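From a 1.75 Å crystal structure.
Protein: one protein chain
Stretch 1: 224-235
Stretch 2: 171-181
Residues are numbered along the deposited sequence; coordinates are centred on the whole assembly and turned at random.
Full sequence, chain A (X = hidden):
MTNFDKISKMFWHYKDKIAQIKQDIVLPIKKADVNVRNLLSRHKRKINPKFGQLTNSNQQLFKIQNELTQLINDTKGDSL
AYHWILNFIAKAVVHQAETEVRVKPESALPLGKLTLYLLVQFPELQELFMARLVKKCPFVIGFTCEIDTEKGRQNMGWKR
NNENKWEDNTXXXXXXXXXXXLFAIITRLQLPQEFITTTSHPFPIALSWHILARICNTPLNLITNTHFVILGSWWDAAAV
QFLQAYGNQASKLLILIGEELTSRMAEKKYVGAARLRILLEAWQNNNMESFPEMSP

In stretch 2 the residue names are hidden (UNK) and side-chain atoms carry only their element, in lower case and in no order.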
# COMPACT_ATOMS: atom_id res chain seq x y z
N THR A 224 5.42 1.62 16.56
CA THR A 224 6.82 1.24 16.49
C THR A 224 7.47 2.07 15.40
O THR A 224 6.82 2.88 14.73
CB THR A 224 6.97 -0.25 16.19
OG1 THR A 224 6.51 -0.52 14.86
CG2 THR A 224 6.17 -1.07 17.19
N ASN A 225 8.78 1.88 15.24
CA ASN A 225 9.49 2.64 14.22
C ASN A 225 8.86 2.45 12.85
O ASN A 225 8.87 3.38 12.03
CB ASN A 225 10.96 2.24 14.18
CG ASN A 225 11.74 3.00 13.13
OD1 ASN A 225 11.80 4.23 13.14
ND2 ASN A 225 12.38 2.27 12.23
N THR A 226 8.31 1.25 12.59
CA THR A 226 7.82 0.92 11.25
C THR A 226 6.66 1.83 10.84
O THR A 226 6.51 2.16 9.66
CB THR A 226 7.37 -0.54 11.19
OG1 THR A 226 8.33 -1.38 11.86
CG2 THR A 226 7.22 -0.98 9.76
N HIS A 227 5.80 2.20 11.79
CA HIS A 227 4.73 3.14 11.45
C HIS A 227 5.30 4.43 10.88
O HIS A 227 4.76 4.99 9.91
CB HIS A 227 3.89 3.45 12.68
CG HIS A 227 3.09 2.29 13.17
ND1 HIS A 227 3.59 1.39 14.10
CD2 HIS A 227 1.85 1.86 12.86
CE1 HIS A 227 2.67 0.47 14.34
NE2 HIS A 227 1.61 0.73 13.61
N PHE A 228 6.38 4.91 11.46
CA PHE A 228 6.98 6.14 10.98
C PHE A 228 7.66 5.93 9.64
O PHE A 228 7.62 6.81 8.77
CB PHE A 228 7.97 6.69 12.01
CG PHE A 228 7.31 7.19 13.27
CD1 PHE A 228 6.68 8.42 13.31
CD2 PHE A 228 7.32 6.42 14.42
CE1 PHE A 228 6.08 8.87 14.47
CE2 PHE A 228 6.72 6.87 15.58
CZ PHE A 228 6.10 8.10 15.60
N VAL A 229 8.30 4.77 9.47
CA VAL A 229 8.92 4.44 8.20
C VAL A 229 7.89 4.45 7.08
O VAL A 229 8.10 5.07 6.04
CB VAL A 229 9.65 3.09 8.28
CG1 VAL A 229 10.16 2.67 6.90
CG2 VAL A 229 10.82 3.19 9.23
N ILE A 230 6.77 3.73 7.25
CA ILE A 230 5.83 3.65 6.15
C ILE A 230 5.17 5.01 5.91
O ILE A 230 4.83 5.33 4.77
CB ILE A 230 4.79 2.53 6.36
CG1 ILE A 230 3.89 2.81 7.56
CG2 ILE A 230 5.50 1.17 6.49
CD1 ILE A 230 2.61 3.56 7.19
N LEU A 231 5.00 5.82 6.96
CA LEU A 231 4.44 7.16 6.76
C LEU A 231 5.40 8.04 5.97
O LEU A 231 4.96 8.87 5.17
CB LEU A 231 4.10 7.81 8.11
CG LEU A 231 2.86 7.27 8.85
CD1 LEU A 231 2.71 7.91 10.22
CD2 LEU A 231 1.61 7.50 8.03
N GLY A 232 6.70 7.88 6.19
CA GLY A 232 7.66 8.64 5.40
C GLY A 232 7.73 8.16 3.96
O GLY A 232 7.82 8.96 3.03
N SER A 233 7.69 6.83 3.76
CA SER A 233 7.60 6.32 2.40
C SER A 233 6.33 6.81 1.72
O SER A 233 6.35 7.16 0.53
CB SER A 233 7.62 4.79 2.43
OG SER A 233 8.85 4.34 2.95
N TRP A 234 5.21 6.77 2.45
CA TRP A 234 3.95 7.29 1.94
C TRP A 234 4.09 8.76 1.54
O TRP A 234 3.66 9.17 0.46
CB TRP A 234 2.85 7.14 2.99
CG TRP A 234 1.59 7.81 2.56
CD1 TRP A 234 0.57 7.27 1.83
CD2 TRP A 234 1.23 9.18 2.78
NE1 TRP A 234 -0.39 8.21 1.59
CE2 TRP A 234 -0.01 9.40 2.15
CE3 TRP A 234 1.85 10.25 3.44
CZ2 TRP A 234 -0.66 10.62 2.18
CZ3 TRP A 234 1.20 11.48 3.47
CH2 TRP A 234 -0.02 11.64 2.83
N TRP A 235 4.69 9.56 2.43
CA TRP A 235 4.83 11.00 2.21
C TRP A 235 5.59 11.30 0.92
O TRP A 235 5.13 12.10 0.09
CB TRP A 235 5.54 11.60 3.41
CG TRP A 235 5.62 13.11 3.52
CD1 TRP A 235 6.24 13.99 2.68
CD2 TRP A 235 5.10 13.89 4.60
NE1 TRP A 235 6.13 15.28 3.17
CE2 TRP A 235 5.43 15.24 4.35
CE3 TRP A 235 4.38 13.58 5.75
CZ2 TRP A 235 5.08 16.26 5.22
CZ3 TRP A 235 4.02 14.60 6.61
CH2 TRP A 235 4.37 15.93 6.34
N UNK A 171 15.72 -4.79 7.69
CA UNK A 171 15.14 -5.57 6.60
C UNK A 171 13.62 -5.43 6.58
O UNK A 171 13.02 -5.12 5.55
o UNK A 171 14.94 -7.87 5.82
c UNK A 171 15.55 -7.04 6.77
N UNK A 172 12.99 -5.64 7.74
CA UNK A 172 11.54 -5.54 7.83
C UNK A 172 11.07 -4.14 7.49
O UNK A 172 10.13 -3.96 6.70
c UNK A 172 6.93 -5.36 10.09
c UNK A 172 7.32 -6.45 9.34
o UNK A 172 5.60 -5.12 10.40
c UNK A 172 9.20 -4.65 10.27
c UNK A 172 8.69 -6.64 9.06
c UNK A 172 9.64 -5.73 9.52
c UNK A 172 11.11 -5.93 9.24
c UNK A 172 7.86 -4.47 10.56
N UNK A 173 11.68 -3.13 8.10
CA UNK A 173 11.22 -1.76 7.87
C UNK A 173 11.33 -1.38 6.41
O UNK A 173 10.42 -0.75 5.86
c UNK A 173 12.02 -0.78 8.73
c UNK A 173 11.64 -0.84 10.21
o UNK A 173 10.58 -1.40 10.53
o UNK A 173 12.42 -0.34 11.04
N UNK A 174 12.44 -1.73 5.76
CA UNK A 174 12.63 -1.30 4.38
C UNK A 174 11.70 -2.04 3.43
O UNK A 174 11.19 -1.43 2.48
o UNK A 174 16.80 -1.24 3.34
c UNK A 174 14.09 -1.45 3.98
c UNK A 174 16.43 -0.38 4.16
o UNK A 174 17.20 0.51 4.59
c UNK A 174 15.00 -0.42 4.68
N UNK A 175 11.40 -3.31 3.72
CA UNK A 175 10.36 -4.02 2.97
C UNK A 175 8.99 -3.35 3.14
O UNK A 175 8.26 -3.16 2.16
c UNK A 175 11.45 -6.33 3.03
c UNK A 175 9.39 -8.48 4.81
n UNK A 175 10.66 -8.20 4.50
n UNK A 175 8.43 -8.41 3.89
c UNK A 175 11.15 -7.82 3.17
n UNK A 175 9.05 -8.83 6.05
c UNK A 175 10.28 -5.48 3.42
N UNK A 176 8.62 -3.01 4.38
CA UNK A 176 7.31 -2.40 4.58
C UNK A 176 7.23 -1.06 3.85
O UNK A 176 6.21 -0.73 3.24
c UNK A 176 6.70 -5.79 5.43
c UNK A 176 6.94 -3.48 6.89
s UNK A 176 5.67 -4.63 6.33
c UNK A 176 7.02 -2.20 6.07
N UNK A 177 8.32 -0.28 3.90
CA UNK A 177 8.29 1.02 3.26
C UNK A 177 8.16 0.92 1.76
O UNK A 177 7.41 1.68 1.13
N UNK A 178 8.83 -0.07 1.16
CA UNK A 178 8.73 -0.25 -0.28
C UNK A 178 7.33 -0.66 -0.70
O UNK A 178 6.79 -0.12 -1.67
N UNK A 179 6.73 -1.60 0.03
CA UNK A 179 5.36 -2.01 -0.31
C UNK A 179 4.40 -0.84 -0.17
O UNK A 179 3.58 -0.57 -1.05
c UNK A 179 3.46 -3.55 0.22
c UNK A 179 5.80 -4.39 0.35
c UNK A 179 4.91 -3.19 0.57
c UNK A 179 5.55 -5.51 1.35
N UNK A 180 4.48 -0.14 0.95
CA UNK A 180 3.54 0.95 1.14
C UNK A 180 3.76 2.07 0.13
O UNK A 180 2.78 2.68 -0.32
c UNK A 180 1.69 1.40 4.17
c UNK A 180 2.22 1.99 2.91
c UNK A 180 2.28 3.47 2.98
c UNK A 180 3.61 1.48 2.56
N UNK A 181 5.02 2.33 -0.26
CA UNK A 181 5.35 3.26 -1.33
C UNK A 181 4.54 2.98 -2.59
O UNK A 181 4.01 3.89 -3.23
c UNK A 181 6.83 3.15 -1.70
o UNK A 181 7.65 3.90 -0.86
O HOH W 1 8.62 6.42 -0.97
O HOH W 2 10.64 4.29 0.76

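Position 171 carries one carbon and then one oxygen, beyond reach of stretch 1. A lone hydroxyl on CB, with no methyl beside it, is serine, S171, a small polar group whose OG is hydrogen-bonded elsewhere in the structure.

Position 172 has one carbon followed by a six-carbon ring bearing an oxygen. The ring presents an edge to T226, one ring carbon lying 3.4 Å from T226 OG1. This is tyrosine, Y172, whose flat ring can reach the neighbouring helix edge-on.

At 173 there are two carbons, the second carrying two oxygens, which makes it a carboxylate. One oxygen lies 2.6 Å from T226 OG1 and the other 2.9 Å from N225 ND2; this is aspartate, D173. T226 OG1 donates to OD2 and N225 ND2 to OD1. Two acceptors on a short stem suit two donors at the start of the facing helix.

Position 174 has three carbons, the third with two oxygens, and its CA-to-CB bond points away from stretch 1. This is glutamate, E174, partly exposed as a charged group readily can be.

Position 175, out of reach of stretch 1, shows three carbons, a nitrogen, and a carbon with two more nitrogens: arginine, R175. Bonds made elsewhere by NE and NH2 make its burial tolerable.

At 176 an unbranched run of two carbons, sulfur and carbon has its CB 3.7 Å from I230 CG2 and its next carbon 3.8 Å from T226 CG2, although the chain end leads away. This flexible apolar chain is methionine, M176.

Position 177 has no side-chain atoms. An ideal CB would sit 2.7 Å from S233 OG, a clash, and its CA comes within 4.6 Å of I230 CA. Only glycine, G177, fits.

Position 178 is also bare, but a CB there would point away and meet nothing of stretch 1: glycine, G178.

Position 179, out of reach of stretch 1, has four carbons forked at the first, one arm two carbons long: isoleucine, I179, all carbon and suited to burial.

At 180 four carbons fork at the second; one tip lies 3.8 Å from I230 CD1, the other 3.7 Å from W234 CB. This apolar fit suits leucine, L180.

Position 181 has one carbon and one oxygen, the oxygen 3.4 Å from S233 CB. This is serine, S181; its OG donates to G177 O at 3.0 Å and accepts from a water that also donates to S233 O.

The helices run in broadly the same direction, 35° apart, with axes 8.2 Å apart at closest approach. D173 anchors one end by hydrogen bonds, G177 permits close backbone approach, and I230, M176, L180 and W234 supply apolar packing.

Stretch 2 171-181: SYDERMGGILS
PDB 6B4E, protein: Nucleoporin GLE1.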